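Long-range contacts in glycosyl hydrolase (Rhizobium leguminosarum bv. trifolii, PDB 5NDX), which probably hydrolyses O-glycosidic bonds as a bacterial orthologue of human alpha-L-iduronidase in glycoside hydrolase family 39: residues Glu142-Ala147 against Tyr159-Tyr163; Leu195-Cys199 against Pro211-Ile217. The protein carries 2 engineered substitutions. The contacts are given in a common frame with arbitrary orientation. Residues are numbered along the deposited sequence.

Contact 1 (Glu142-Ala147 against Tyr159-Tyr163); sequences ETTNQA and YTNYY. Engineered in segment 142-147: Gln146 (natural residue Glu). With 8U8 ((2~{R},3~{S},4~{S},5~{R},6~{S})-6-(4-methyl-2-oxidanylidene-chromen-7-yl)oxy-3,4,5-tris(oxidanyl)oxane-2-carboxylic acid), chain M.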
loop_
_atom_site.group_PDB
_atom_site.type_symbol
_atom_site.label_atom_id
_atom_site.label_comp_id
_atom_site.label_asym_id
_atom_site.label_seq_id
_atom_site.Cartn_x
_atom_site.Cartn_y
_atom_site.Cartn_z
ATOM N N GLU A 142 -2.181 7.090 16.657
ATOM C CA GLU A 142 -2.438 5.781 17.250
ATOM C C GLU A 142 -1.578 5.556 18.463
ATOM O O GLU A 142 -0.455 6.063 18.546
ATOM C CB GLU A 142 -2.072 4.646 16.258
ATOM C CG GLU A 142 -2.844 3.388 16.544
ATOM C CD GLU A 142 -2.494 2.231 15.629
ATOM O OE1 GLU A 142 -1.422 2.275 15.027
ATOM O OE2 GLU A 142 -3.275 1.275 15.547
ATOM N N THR A 143 -2.077 4.736 19.361
ATOM C CA THR A 143 -1.237 4.211 20.441
ATOM C C THR A 143 -0.072 3.382 19.912
ATOM O O THR A 143 -0.087 2.831 18.793
ATOM C CB THR A 143 -1.956 3.187 21.316
ATOM O OG1 THR A 143 -2.415 2.124 20.457
ATOM C CG2 THR A 143 -3.074 3.805 22.068
ATOM N N THR A 144 0.897 3.278 20.805
ATOM C CA THR A 144 2.145 2.582 20.630
ATOM C C THR A 144 1.780 1.173 20.361
ATOM O O THR A 144 0.843 0.597 20.958
ATOM C CB THR A 144 3.058 2.685 21.927
ATOM O OG1 THR A 144 4.451 2.578 21.606
ATOM C CG2 THR A 144 2.676 1.638 22.986
ATOM N N ASN A 145 2.590 0.617 19.494
ATOM C CA ASN A 145 2.323 -0.660 18.891
ATOM C C ASN A 145 2.297 -1.769 19.961
ATOM O O ASN A 145 2.887 -1.636 21.073
ATOM C CB ASN A 145 3.387 -0.951 17.831
ATOM C CG ASN A 145 3.085 -2.205 17.037
ATOM O OD1 ASN A 145 1.997 -2.335 16.433
ATOM N ND2 ASN A 145 4.027 -3.171 17.080
ATOM N N GLN A 146 1.573 -2.833 19.607
ATOM C CA GLN A 146 1.308 -3.929 20.483
ATOM C C GLN A 146 0.986 -3.293 21.830
ATOM O O GLN A 146 -0.052 -2.630 21.972
ATOM C CB GLN A 146 2.489 -4.920 20.520
ATOM C CG GLN A 146 2.382 -6.067 19.520
ATOM C CD GLN A 146 3.325 -5.961 18.318
ATOM O OE1 GLN A 146 4.538 -5.796 18.474
ATOM N NE2 GLN A 146 2.772 -6.092 17.118
ATOM N N ALA A 147 1.946 -3.362 22.740
ATOM C CA ALA A 147 1.695 -3.309 24.163
ATOM C C ALA A 147 1.247 -4.662 24.807
ATOM O O ALA A 147 1.339 -4.829 26.027
ATOM C CB ALA A 147 0.788 -2.150 24.559
ATOM N N TYR A 159 -0.269 1.748 30.791
ATOM C CA TYR A 159 -0.810 1.805 29.426
ATOM C C TYR A 159 -1.972 2.770 29.347
ATOM O O TYR A 159 -2.012 3.644 28.491
ATOM C CB TYR A 159 -1.265 0.421 28.914
ATOM C CG TYR A 159 -1.590 0.464 27.424
ATOM C CD1 TYR A 159 -0.569 0.456 26.471
ATOM C CD2 TYR A 159 -2.900 0.612 26.967
ATOM C CE1 TYR A 159 -0.846 0.558 25.111
ATOM C CE2 TYR A 159 -3.177 0.699 25.605
ATOM C CZ TYR A 159 -2.143 0.679 24.692
ATOM O OH TYR A 159 -2.389 0.772 23.363
ATOM N N THR A 160 -2.885 2.617 30.286
ATOM C CA THR A 160 -4.083 3.417 30.343
ATOM C C THR A 160 -3.777 4.905 30.650
ATOM O O THR A 160 -4.452 5.808 30.151
ATOM C CB THR A 160 -5.071 2.702 31.300
ATOM O OG1 THR A 160 -6.388 2.778 30.779
ATOM C CG2 THR A 160 -5.019 3.216 32.713
ATOM N N ASN A 161 -2.734 5.172 31.436
ATOM C CA ASN A 161 -2.259 6.554 31.681
ATOM C C ASN A 161 -1.563 7.146 30.444
ATOM O O ASN A 161 -1.650 8.337 30.179
ATOM C CB ASN A 161 -1.196 6.597 32.791
ATOM C CG ASN A 161 -1.724 6.269 34.174
ATOM O OD1 ASN A 161 -2.923 6.324 34.467
ATOM N ND2 ASN A 161 -0.794 5.960 35.045
ATOM N N TYR A 162 -0.763 6.309 29.800
ATOM C CA TYR A 162 -0.147 6.622 28.504
ATOM C C TYR A 162 -1.201 7.052 27.462
ATOM O O TYR A 162 -1.031 8.095 26.810
ATOM C CB TYR A 162 0.723 5.441 28.045
ATOM C CG TYR A 162 0.949 5.384 26.550
ATOM C CD1 TYR A 162 1.913 6.192 25.924
ATOM C CD2 TYR A 162 0.195 4.536 25.767
ATOM C CE1 TYR A 162 2.106 6.141 24.551
ATOM C CE2 TYR A 162 0.374 4.478 24.402
ATOM C CZ TYR A 162 1.311 5.303 23.798
ATOM O OH TYR A 162 1.448 5.208 22.449
ATOM N N TYR A 163 -2.292 6.293 27.349
ATOM C CA TYR A 163 -3.430 6.647 26.456
ATOM C C TYR A 163 -4.003 8.026 26.821
ATOM O O TYR A 163 -4.164 8.920 25.966
ATOM C CB TYR A 163 -4.536 5.562 26.476
ATOM C CG TYR A 163 -5.561 5.808 25.412
ATOM C CD1 TYR A 163 -5.333 5.384 24.100
ATOM C CD2 TYR A 163 -6.675 6.574 25.666
ATOM C CE1 TYR A 163 -6.214 5.686 23.082
ATOM C CE2 TYR A 163 -7.565 6.882 24.674
ATOM C CZ TYR A 163 -7.334 6.433 23.363
ATOM O OH TYR A 163 -8.200 6.755 22.338
HETATM C C15 8U8 M . 6.297 -11.036 19.706
HETATM C C13 8U8 M . 4.982 -11.064 19.191
HETATM C C14 8U8 M . 4.009 -11.790 19.883
HETATM C C16 8U8 M . 2.687 -11.811 19.429
HETATM O O9 8U8 M . 1.894 -12.497 20.072
HETATM O O8 8U8 M . 2.312 -11.135 18.284
HETATM C C11 8U8 M . 3.213 -10.319 17.645
HETATM C C10 8U8 M . 2.772 -9.539 16.571
HETATM C C12 8U8 M . 4.565 -10.285 18.084
HETATM C C7 8U8 M . 5.443 -9.410 17.417
HETATM C C8 8U8 M . 4.997 -8.627 16.347
HETATM C C9 8U8 M . 3.665 -8.691 15.906
HETATM O O2 8U8 M . 3.170 -7.913 14.878
HETATM C C5 8U8 M . 3.992 -7.367 13.774
HETATM O O1 8U8 M . 4.809 -8.421 13.243
HETATM C C1 8U8 M . 5.878 -8.080 12.448
HETATM C C6 8U8 M . 5.844 -9.092 11.452
HETATM O O7 8U8 M . 6.914 -9.355 10.915
HETATM O O6 8U8 M . 4.753 -9.577 11.210
HETATM C C2 8U8 M . 5.777 -6.732 11.669
HETATM O O5 8U8 M . 4.902 -6.913 10.536
HETATM C C3 8U8 M . 5.337 -5.505 12.581
HETATM O O4 8U8 M . 6.389 -4.612 12.704
HETATM C C4 8U8 M . 4.846 -5.976 13.987
HETATM O O3 8U8 M . 4.140 -4.840 14.634
#

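Contact 2 (Leu195-Cys199 against Pro211-Ile217); sequences LMAHC and PPRIDYI. With 8U8 ((2~{R},3~{S},4~{S},5~{R},6~{S})-6-(4-methyl-2-oxidanylidene-chromen-7-yl)oxy-3,4,5-tris(oxidanyl)oxane-2-carboxylic acid), chain N.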
loop_
_atom_site.group_PDB
_atom_site.type_symbol
_atom_site.label_atom_id
_atom_site.label_comp_id
_atom_site.label_asym_id
_atom_site.label_seq_id
_atom_site.Cartn_x
_atom_site.Cartn_y
_atom_site.Cartn_z
ATOM N N LEU A 195 -8.206 -1.437 27.626
ATOM C CA LEU A 195 -8.334 -0.093 27.046
ATOM C C LEU A 195 -9.795 0.195 26.728
ATOM O O LEU A 195 -10.284 1.315 26.872
ATOM C CB LEU A 195 -7.464 0.048 25.808
ATOM C CG LEU A 195 -7.023 1.417 25.238
ATOM C CD1 LEU A 195 -7.618 1.726 23.875
ATOM C CD2 LEU A 195 -7.165 2.610 26.157
ATOM N N MET A 196 -10.486 -0.837 26.278
ATOM C CA MET A 196 -11.893 -0.724 25.966
ATOM C C MET A 196 -12.702 -0.391 27.232
ATOM O O MET A 196 -13.554 0.492 27.184
ATOM C CB MET A 196 -12.386 -2.030 25.326
ATOM C CG MET A 196 -11.701 -2.365 23.975
ATOM S SD MET A 196 -11.363 -0.983 22.849
ATOM C CE MET A 196 -12.933 -1.011 22.163
ATOM N N ALA A 197 -12.422 -1.101 28.336
ATOM C CA ALA A 197 -13.035 -0.791 29.645
ATOM C C ALA A 197 -12.729 0.654 30.041
ATOM O O ALA A 197 -13.637 1.430 30.333
ATOM C CB ALA A 197 -12.553 -1.764 30.726
ATOM N N HIS A 198 -11.454 1.023 29.968
ATOM C CA HIS A 198 -11.043 2.397 30.265
ATOM C C HIS A 198 -11.723 3.459 29.433
ATOM O O HIS A 198 -12.093 4.513 29.958
ATOM C CB HIS A 198 -9.537 2.525 30.121
ATOM C CG HIS A 198 -8.991 3.804 30.648
ATOM N ND1 HIS A 198 -8.497 4.785 29.826
ATOM C CD2 HIS A 198 -8.857 4.270 31.915
ATOM C CE1 HIS A 198 -8.096 5.805 30.556
ATOM N NE2 HIS A 198 -8.302 5.520 31.829
ATOM N N CYS A 199 -11.877 3.222 28.134
ATOM C CA CYS A 199 -12.512 4.218 27.248
ATOM C C CYS A 199 -14.036 4.205 27.328
ATOM O O CYS A 199 -14.671 5.164 26.939
ATOM C CB CYS A 199 -12.066 4.014 25.780
ATOM S SG CYS A 199 -10.330 4.469 25.508
ATOM N N PRO A 211 -14.076 9.328 30.575
ATOM C CA PRO A 211 -13.047 8.559 29.871
ATOM C C PRO A 211 -12.370 9.373 28.771
ATOM O O PRO A 211 -13.002 10.247 28.185
ATOM C CB PRO A 211 -13.834 7.382 29.282
ATOM C CG PRO A 211 -15.204 7.933 29.079
ATOM C CD PRO A 211 -15.443 8.955 30.161
ATOM N N PRO A 212 -11.083 9.095 28.490
ATOM C CA PRO A 212 -10.472 9.715 27.305
ATOM C C PRO A 212 -11.191 9.268 26.023
ATOM O O PRO A 212 -11.743 8.165 25.967
ATOM C CB PRO A 212 -9.043 9.179 27.340
ATOM C CG PRO A 212 -9.195 7.842 27.954
ATOM C CD PRO A 212 -10.213 8.042 29.046
ATOM N N ARG A 213 -11.256 10.158 25.050
ATOM C CA ARG A 213 -11.921 9.858 23.784
ATOM C C ARG A 213 -11.177 8.749 23.014
ATOM O O ARG A 213 -9.966 8.527 23.214
ATOM C CB ARG A 213 -12.021 11.106 22.918
ATOM C CG ARG A 213 -10.685 11.669 22.437
ATOM C CD ARG A 213 -10.940 12.869 21.526
ATOM N NE ARG A 213 -9.700 13.627 21.329
ATOM C CZ ARG A 213 -8.853 13.501 20.295
ATOM N NH1 ARG A 213 -9.093 12.641 19.291
ATOM N NH2 ARG A 213 -7.756 14.261 20.254
ATOM N N ILE A 214 -11.930 8.050 22.178
ATOM C CA ILE A 214 -11.369 7.093 21.229
ATOM C C ILE A 214 -12.173 7.224 19.941
ATOM O O ILE A 214 -13.401 7.120 19.945
ATOM C CB ILE A 214 -11.317 5.655 21.793
ATOM C CG1 ILE A 214 -10.651 4.707 20.778
ATOM C CG2 ILE A 214 -12.700 5.145 22.162
ATOM C CD1 ILE A 214 -10.198 3.374 21.370
ATOM N N ASP A 215 -11.473 7.517 18.850
ATOM C CA ASP A 215 -12.111 7.771 17.569
ATOM C C ASP A 215 -12.152 6.531 16.694
ATOM O O ASP A 215 -12.908 6.503 15.761
ATOM C CB ASP A 215 -11.382 8.884 16.865
ATOM C CG ASP A 215 -11.456 10.206 17.648
ATOM O OD1 ASP A 215 -12.573 10.609 17.962
ATOM O OD2 ASP A 215 -10.421 10.808 17.979
ATOM N N TYR A 216 -11.347 5.518 17.000
ATOM C CA TYR A 216 -11.367 4.246 16.228
ATOM C C TYR A 216 -10.708 3.164 17.059
ATOM O O TYR A 216 -9.871 3.445 17.917
ATOM C CB TYR A 216 -10.703 4.419 14.824
ATOM C CG TYR A 216 -9.233 4.703 14.919
ATOM C CD1 TYR A 216 -8.325 3.673 15.043
ATOM C CD2 TYR A 216 -8.748 6.011 14.976
ATOM C CE1 TYR A 216 -6.951 3.919 15.176
ATOM C CE2 TYR A 216 -7.397 6.270 15.121
ATOM C CZ TYR A 216 -6.490 5.210 15.204
ATOM O OH TYR A 216 -5.125 5.415 15.371
ATOM N N ILE A 217 -11.061 1.920 16.766
ATOM C CA ILE A 217 -10.483 0.779 17.410
ATOM C C ILE A 217 -9.566 0.037 16.439
ATOM O O ILE A 217 -10.002 -0.376 15.368
ATOM C CB ILE A 217 -11.607 -0.137 17.929
ATOM C CG1 ILE A 217 -12.415 0.614 19.006
ATOM C CG2 ILE A 217 -11.018 -1.396 18.535
ATOM C CD1 ILE A 217 -13.779 0.032 19.242
HETATM C C15 8U8 N . -6.891 4.946 11.302
HETATM C C13 8U8 N . -8.075 5.345 10.676
HETATM C C14 8U8 N . -9.220 5.566 11.430
HETATM C C16 8U8 N . -10.374 6.038 10.821
HETATM O O9 8U8 N . -11.390 6.176 11.491
HETATM O O8 8U8 N . -10.420 6.214 9.473
HETATM C C11 8U8 N . -9.304 6.052 8.732
HETATM C C10 8U8 N . -9.430 6.354 7.399
HETATM C C12 8U8 N . -8.120 5.610 9.304
HETATM C C7 8U8 N . -7.011 5.485 8.466
HETATM C C8 8U8 N . -7.137 5.781 7.113
HETATM C C9 8U8 N . -8.341 6.228 6.564
HETATM O O2 8U8 N . -8.404 6.523 5.225
HETATM C C5 8U8 N . -9.462 7.397 4.748
HETATM O O1 8U8 N . -10.520 6.454 4.504
HETATM C C1 8U8 N . -11.730 6.933 3.873
HETATM C C6 8U8 N . -12.483 7.970 4.779
HETATM O O7 8U8 N . -12.306 7.934 6.013
HETATM O O6 8U8 N . -13.172 8.821 4.197
HETATM C C2 8U8 N . -11.302 7.534 2.537
HETATM O O5 8U8 N . -12.439 8.034 1.767
HETATM C C3 8U8 N . -10.265 8.657 2.769
HETATM O O4 8U8 N . -9.841 9.113 1.512
HETATM C C4 8U8 N . -9.044 8.095 3.501
HETATM O O3 8U8 N . -8.108 9.123 3.830
HETATM O O HOH W 1 -14.046 7.276 25.341
#

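Contact 1 (Glu142-Ala147 against Tyr159-Tyr163)
Thr143, Tyr159 and Tyr162 carry this contact between the loop leaving strand 140-142 and helix 155-171. Thr143 wedges its side chain among three tyrosines: CB lies 3.2 Å from Tyr159 OH, and CG2 meets the edge of the Tyr163 ring, 3.4 Å from its CD1. Tyr159 reaches on along the loop, its CE1 3.2 Å from Ala147 CB. Tyr162, one helical turn on, ends in a hydroxyl that accepts a hydrogen bond from the backbone, Thr144 N to Tyr162 OH at 2.6 Å, and is also hydrogen-bonded to Leu96 O. The helix packs against the rear of a loop whose other side faces the ligand: Asn145 ND2 and Gln146 NE2 both donate to O3 of 8U8, at 3.0 and 3.1 Å. Gln146 is an engineered replacement of the glutamate predicted to be the proton donor. A loop after the fourth strand of a TIM barrel, with Asn directly before the presumed acid/base position, is typical of clan GH-A glycosidases.

Contact 2 (Leu195-Cys199 against Pro211-Ile217)
Pro211 opens the segment against the C-terminal part of helix 190-200, its CB 3.3 Å from Cys199 O and 3.4 Å from His198 O. Pro212 packs against the imidazole, with CD 3.4 Å from His198 CE1, while its CG lies 4.3 Å from Cys199 SG. A water joins the two backbones here, donating to Cys199 O at 2.7 Å and to Pro212 O at 2.5 Å. Arg213 turns away from the helix and forms a salt bridge within its own segment, NH1 to Asp215 OD2 at 2.6 Å; a second salt bridge ties it to Asp171. Ile214 points back toward the helix, placing CG2 3.8 Å from Cys199 CB and CD1 4.0 Å from Leu195 CD1. This apolar packing belongs to a beta-alpha-beta unit of the TIM barrel, in which helix 190-200 links strands 179-184 and 216-219 and the present segment leads into the latter. Asp215 faces elsewhere, accepting a hydrogen bond from Met179 N in the neighbouring strand. Tyr216 also leaves the helix behind: one face of its ring meets an 8U8 molecule, with CG 3.6 Å from C14, and its hydroxyl is hydrogen-bonded to Phe141 O. Ile217 returns to the interface, its CD1 3.2 Å from Met196 CE, where Leu249 of helix 235-252 packs against both side chains.

Overall arrangement
Both contacts are largely buried and follow one another in the same TIM barrel, their centres about 11 Å apart. Contact 1 packs helix 155-171 behind the loop after strand 140-142, whereas contact 2 packs helix 190-200 against the connection entering strand 216-219. The hydroxyl of Tyr162, bonded to the loop backbone, gives contact 1 a partly polar character beside a ligand-binding loop; contact 2 is mainly apolar, with a water between backbones. Their helices are neighbours: Thr160 OG1 lies 2.8 Å from His198 CG, and Tyr163 OH is probably hydrogen-bonded to Arg213 O at 2.7 Å. Nearer the strands, Glu142 CG comes within 3.3 Å of Tyr216 OH. Each contact includes ligand-contacting residues, but for separate 8U8 molecules.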